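Long-range contact in beta-galactosidase (Trichoderma reesei, PDB 3OG2), which probably hydrolyses terminal non-reducing beta-D-galactose residues from beta-D-galactosides, as a glycoside hydrolase of family 35: residues Phe62-Tyr76 with Phe100-Arg114. Sequence-based numbering, arbitrary orientation.
Sequences FHKIKALGFNTVSFY and FFEAATKAGIYLLAR
Two neighbouring parallel strands of the TIM barrel, 72-76 and 110-114, pair here in the barrel wall, from Thr72-Tyr110 to Tyr76-Arg114, with helices 62-66 and 100-107 packed on the outside. Five backbone bonds zip the strands, from Tyr110 N to Asn71 O (2.9 Å) to Arg114 N to Phe75 O (2.8 Å).

Between helices and strands lies an aromatic cluster. The Phe62 ring fits as a knob among Phe100, Ala103, Ala104 and Ala107; the small alanines make the shallow site into which the ring fits, Ala103 CB lying 3.5 Å from Phe62 CD1. Phe62 turns an edge to the face of Phe100 (planes at 52°), and Phe100 in turn puts its edge to the face of Phe75. With CG lodged between its backbone N and carbonyl carbon (chi1 67°), the Phe75 ring leans over the neighbouring strand, where Ala113 CA covers the face opposite Phe100, 4.0 Å from the ring centroid. Beta-branched Val73 and Ile109 continue the apolar layer beside Phe62, their CG2 methyls 3.8 Å apart.

At the start of strand 110-114, Lys66 bends at chi2 (78°), lays its methylenes along Ala107 O and Ile109 CD1, and donates from NZ to Gly108 O (2.9 Å). A water joins that oxygen to Asn71 O. Gly108, with positive phi, ends its helix in a Schellman motif.

On the barrel's inner side the Arg114 guanidinium lies flat on the galactose-binding Tyr76, centres 4.0 Å apart. Salt bridges to Glu46 and Glu278 hold Arg114, and Tyr76 OH bonds to Asn179. Rings and methyls thus form a buried apolar layer between helices and strands, whereas the stacked cation at the strands' C-terminal end, tied to two carboxylates, should fix the tilt of Tyr76 in the sugar pocket.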
# COMPACT_ATOMS: atom_id res chain seq x y z
N PHE A 62 4.55 -5.93 -9.30
CA PHE A 62 3.67 -7.01 -9.79
C PHE A 62 4.37 -8.35 -9.76
O PHE A 62 3.72 -9.36 -9.45
CB PHE A 62 3.18 -6.72 -11.21
CG PHE A 62 2.06 -5.73 -11.37
CD1 PHE A 62 2.26 -4.53 -12.03
CD2 PHE A 62 0.80 -5.96 -10.88
CE1 PHE A 62 1.21 -3.62 -12.20
CE2 PHE A 62 -0.25 -5.07 -11.03
CZ PHE A 62 -0.06 -3.89 -11.71
N HIS A 63 5.66 -8.43 -10.07
CA HIS A 63 6.34 -9.70 -9.96
C HIS A 63 6.30 -10.25 -8.53
O HIS A 63 6.18 -11.43 -8.28
CB HIS A 63 7.84 -9.51 -10.28
CG HIS A 63 8.22 -9.45 -11.70
ND1 HIS A 63 9.40 -8.91 -12.15
CD2 HIS A 63 7.56 -9.99 -12.76
CE1 HIS A 63 9.47 -9.07 -13.46
NE2 HIS A 63 8.35 -9.72 -13.86
N LYS A 64 6.47 -9.32 -7.56
CA LYS A 64 6.51 -9.71 -6.14
C LYS A 64 5.10 -10.14 -5.71
O LYS A 64 4.99 -11.07 -4.88
CB LYS A 64 7.04 -8.53 -5.33
CG LYS A 64 8.54 -8.37 -5.55
CD LYS A 64 9.11 -7.03 -5.09
CE LYS A 64 10.64 -7.11 -5.30
NZ LYS A 64 11.29 -5.83 -5.07
N ILE A 65 4.05 -9.54 -6.23
CA ILE A 65 2.69 -9.98 -5.86
C ILE A 65 2.32 -11.27 -6.58
O ILE A 65 1.77 -12.19 -5.97
CB ILE A 65 1.72 -8.84 -6.19
CG1 ILE A 65 2.03 -7.70 -5.19
CG2 ILE A 65 0.27 -9.32 -6.12
CD1 ILE A 65 1.20 -6.46 -5.41
N LYS A 66 2.66 -11.40 -7.85
CA LYS A 66 2.39 -12.65 -8.58
C LYS A 66 3.08 -13.83 -7.89
O LYS A 66 2.54 -14.92 -7.82
CB LYS A 66 2.88 -12.49 -10.02
CG LYS A 66 2.65 -13.69 -10.90
CD LYS A 66 1.21 -13.81 -11.38
CE LYS A 66 1.16 -14.96 -12.42
NZ LYS A 66 -0.25 -15.07 -12.89
N ALA A 67 4.30 -13.59 -7.38
CA ALA A 67 5.01 -14.70 -6.75
C ALA A 67 4.34 -15.16 -5.47
O ALA A 67 4.61 -16.28 -4.99
CB ALA A 67 6.46 -14.26 -6.49
N LEU A 68 3.50 -14.37 -4.81
CA LEU A 68 2.72 -14.80 -3.66
C LEU A 68 1.67 -15.86 -4.04
O LEU A 68 1.06 -16.48 -3.18
CB LEU A 68 1.94 -13.63 -3.05
CG LEU A 68 2.76 -12.52 -2.43
CD1 LEU A 68 1.89 -11.32 -2.10
CD2 LEU A 68 3.42 -13.03 -1.14
N GLY A 69 1.39 -16.02 -5.33
CA GLY A 69 0.28 -16.84 -5.77
C GLY A 69 -0.96 -16.00 -6.01
O GLY A 69 -2.03 -16.56 -6.30
N PHE A 70 -0.83 -14.67 -5.89
CA PHE A 70 -2.00 -13.80 -6.18
C PHE A 70 -2.25 -13.73 -7.68
O PHE A 70 -1.32 -13.93 -8.47
CB PHE A 70 -1.71 -12.41 -5.67
CG PHE A 70 -1.84 -12.26 -4.13
CD1 PHE A 70 -1.81 -13.35 -3.26
CD2 PHE A 70 -1.99 -10.97 -3.63
CE1 PHE A 70 -1.93 -13.11 -1.90
CE2 PHE A 70 -2.14 -10.72 -2.24
CZ PHE A 70 -2.10 -11.82 -1.37
N ASN A 71 -3.51 -13.40 -8.04
CA ASN A 71 -3.83 -13.26 -9.47
C ASN A 71 -4.30 -11.87 -9.81
O ASN A 71 -4.48 -11.58 -11.01
CB ASN A 71 -4.88 -14.29 -9.93
CG ASN A 71 -6.02 -14.41 -8.93
OD1 ASN A 71 -6.45 -13.44 -8.32
ND2 ASN A 71 -6.46 -15.65 -8.75
N THR A 72 -4.42 -10.99 -8.81
CA THR A 72 -5.10 -9.70 -8.99
C THR A 72 -4.42 -8.63 -8.15
O THR A 72 -3.84 -8.92 -7.10
CB THR A 72 -6.57 -9.86 -8.61
OG1 THR A 72 -7.19 -10.89 -9.41
CG2 THR A 72 -7.39 -8.60 -8.80
N VAL A 73 -4.52 -7.42 -8.63
CA VAL A 73 -4.17 -6.22 -7.88
C VAL A 73 -5.39 -5.30 -7.91
O VAL A 73 -6.03 -5.14 -8.95
CB VAL A 73 -2.92 -5.55 -8.47
CG1 VAL A 73 -2.78 -4.08 -8.08
CG2 VAL A 73 -1.70 -6.36 -7.95
N SER A 74 -5.63 -4.68 -6.75
CA SER A 74 -6.64 -3.65 -6.61
C SER A 74 -5.98 -2.29 -6.47
O SER A 74 -5.00 -2.19 -5.75
CB SER A 74 -7.44 -4.00 -5.34
OG SER A 74 -8.36 -2.96 -5.00
N PHE A 75 -6.51 -1.28 -7.18
CA PHE A 75 -5.85 0.02 -7.13
C PHE A 75 -6.86 1.14 -7.06
O PHE A 75 -7.93 1.07 -7.66
CB PHE A 75 -4.95 0.23 -8.33
CG PHE A 75 -5.65 0.36 -9.68
CD1 PHE A 75 -6.10 -0.75 -10.41
CD2 PHE A 75 -5.89 1.64 -10.21
CE1 PHE A 75 -6.73 -0.58 -11.65
CE2 PHE A 75 -6.50 1.80 -11.45
CZ PHE A 75 -6.92 0.69 -12.17
N TYR A 76 -6.47 2.20 -6.35
CA TYR A 76 -7.20 3.46 -6.37
C TYR A 76 -6.62 4.35 -7.46
O TYR A 76 -5.43 4.22 -7.83
CB TYR A 76 -7.06 4.18 -5.03
CG TYR A 76 -7.97 3.70 -3.91
CD1 TYR A 76 -9.34 3.41 -4.11
CD2 TYR A 76 -7.43 3.63 -2.62
CE1 TYR A 76 -10.13 3.01 -3.01
CE2 TYR A 76 -8.21 3.24 -1.55
CZ TYR A 76 -9.55 2.93 -1.76
OH TYR A 76 -10.27 2.53 -0.67
N PHE A 100 1.02 1.06 -15.78
CA PHE A 100 0.48 0.22 -14.73
C PHE A 100 -0.30 -0.92 -15.41
O PHE A 100 -0.08 -2.10 -15.07
CB PHE A 100 -0.37 1.05 -13.79
CG PHE A 100 -0.78 0.35 -12.50
CD1 PHE A 100 0.15 0.24 -11.50
CD2 PHE A 100 -2.07 -0.11 -12.30
CE1 PHE A 100 -0.21 -0.28 -10.27
CE2 PHE A 100 -2.43 -0.67 -11.07
CZ PHE A 100 -1.49 -0.78 -10.05
N PHE A 101 -1.20 -0.59 -16.35
CA PHE A 101 -1.90 -1.63 -17.09
C PHE A 101 -0.96 -2.57 -17.84
O PHE A 101 -1.15 -3.78 -17.85
CB PHE A 101 -2.88 -1.01 -18.07
CG PHE A 101 -3.99 -0.15 -17.48
CD1 PHE A 101 -4.57 -0.43 -16.24
CD2 PHE A 101 -4.46 0.96 -18.18
CE1 PHE A 101 -5.57 0.35 -15.69
CE2 PHE A 101 -5.50 1.75 -17.63
CZ PHE A 101 -6.05 1.43 -16.40
N GLU A 102 0.04 -1.95 -18.50
CA GLU A 102 1.00 -2.76 -19.26
C GLU A 102 1.77 -3.71 -18.37
O GLU A 102 2.00 -4.88 -18.75
CB GLU A 102 1.93 -1.83 -20.06
CG GLU A 102 1.14 -1.11 -21.16
CD GLU A 102 1.99 -0.28 -22.08
OE1 GLU A 102 3.23 -0.31 -21.88
OE2 GLU A 102 1.44 0.39 -23.00
N ALA A 103 2.17 -3.21 -17.19
CA ALA A 103 2.90 -4.09 -16.29
C ALA A 103 2.00 -5.23 -15.79
O ALA A 103 2.46 -6.34 -15.59
CB ALA A 103 3.44 -3.32 -15.09
N ALA A 104 0.72 -4.95 -15.57
CA ALA A 104 -0.20 -6.01 -15.13
C ALA A 104 -0.26 -7.10 -16.19
O ALA A 104 -0.15 -8.30 -15.91
CB ALA A 104 -1.60 -5.45 -14.85
N THR A 105 -0.44 -6.65 -17.44
CA THR A 105 -0.47 -7.66 -18.55
C THR A 105 0.84 -8.43 -18.61
O THR A 105 0.81 -9.65 -18.77
CB THR A 105 -0.74 -6.95 -19.87
OG1 THR A 105 -2.05 -6.38 -19.82
CG2 THR A 105 -0.62 -7.92 -21.06
N LYS A 106 1.97 -7.75 -18.47
CA LYS A 106 3.26 -8.43 -18.56
C LYS A 106 3.50 -9.42 -17.42
O LYS A 106 4.18 -10.41 -17.64
CB LYS A 106 4.38 -7.36 -18.59
CG LYS A 106 5.73 -7.95 -18.99
CD LYS A 106 6.73 -6.85 -19.44
CE LYS A 106 8.04 -7.51 -19.84
NZ LYS A 106 8.34 -8.80 -19.11
N ALA A 107 2.93 -9.11 -16.25
CA ALA A 107 3.10 -9.98 -15.08
C ALA A 107 2.08 -11.07 -15.05
O ALA A 107 2.21 -12.00 -14.26
CB ALA A 107 2.99 -9.17 -13.80
N GLY A 108 1.01 -10.98 -15.83
CA GLY A 108 -0.08 -11.92 -15.76
C GLY A 108 -0.97 -11.68 -14.54
O GLY A 108 -1.39 -12.66 -13.91
N ILE A 109 -1.30 -10.45 -14.26
CA ILE A 109 -2.14 -10.02 -13.14
C ILE A 109 -3.36 -9.32 -13.68
O ILE A 109 -3.26 -8.52 -14.63
CB ILE A 109 -1.30 -9.08 -12.23
CG1 ILE A 109 -0.23 -9.90 -11.50
CG2 ILE A 109 -2.15 -8.20 -11.29
CD1 ILE A 109 -0.80 -10.82 -10.45
N TYR A 110 -4.53 -9.63 -13.10
CA TYR A 110 -5.76 -8.91 -13.42
C TYR A 110 -5.93 -7.76 -12.42
O TYR A 110 -5.25 -7.72 -11.39
CB TYR A 110 -6.95 -9.85 -13.39
CG TYR A 110 -6.93 -10.86 -14.50
CD1 TYR A 110 -7.03 -10.42 -15.82
CD2 TYR A 110 -6.86 -12.22 -14.26
CE1 TYR A 110 -7.04 -11.32 -16.91
CE2 TYR A 110 -6.87 -13.12 -15.32
CZ TYR A 110 -6.97 -12.66 -16.61
OH TYR A 110 -6.95 -13.59 -17.67
N LEU A 111 -6.84 -6.82 -12.74
CA LEU A 111 -6.99 -5.64 -11.90
C LEU A 111 -8.44 -5.37 -11.52
O LEU A 111 -9.37 -5.51 -12.34
CB LEU A 111 -6.49 -4.39 -12.66
CG LEU A 111 -4.98 -4.37 -12.98
CD1 LEU A 111 -4.66 -3.15 -13.85
CD2 LEU A 111 -4.12 -4.43 -11.75
N LEU A 112 -8.57 -4.93 -10.26
CA LEU A 112 -9.80 -4.33 -9.71
C LEU A 112 -9.55 -2.83 -9.66
O LEU A 112 -8.69 -2.38 -8.90
CB LEU A 112 -10.07 -4.94 -8.33
CG LEU A 112 -11.02 -4.12 -7.44
CD1 LEU A 112 -12.35 -3.77 -8.10
CD2 LEU A 112 -11.29 -4.88 -6.13
N ALA A 113 -10.28 -2.08 -10.49
CA ALA A 113 -10.10 -0.63 -10.58
C ALA A 113 -11.04 0.08 -9.63
O ALA A 113 -12.25 -0.21 -9.67
CB ALA A 113 -10.39 -0.18 -12.02
N ARG A 114 -10.50 1.01 -8.84
CA ARG A 114 -11.31 1.69 -7.80
C ARG A 114 -11.04 3.18 -7.94
O ARG A 114 -10.24 3.75 -7.16
CB ARG A 114 -10.98 1.13 -6.40
CG ARG A 114 -10.80 -0.38 -6.38
CD ARG A 114 -10.98 -1.00 -5.02
NE ARG A 114 -9.96 -0.58 -4.06
CZ ARG A 114 -10.22 -0.39 -2.77
NH1 ARG A 114 -11.45 -0.49 -2.26
NH2 ARG A 114 -9.19 -0.07 -1.96
O HOH W 1 8.25 -10.57 -16.59
O HOH W 2 -3.60 -13.94 -12.91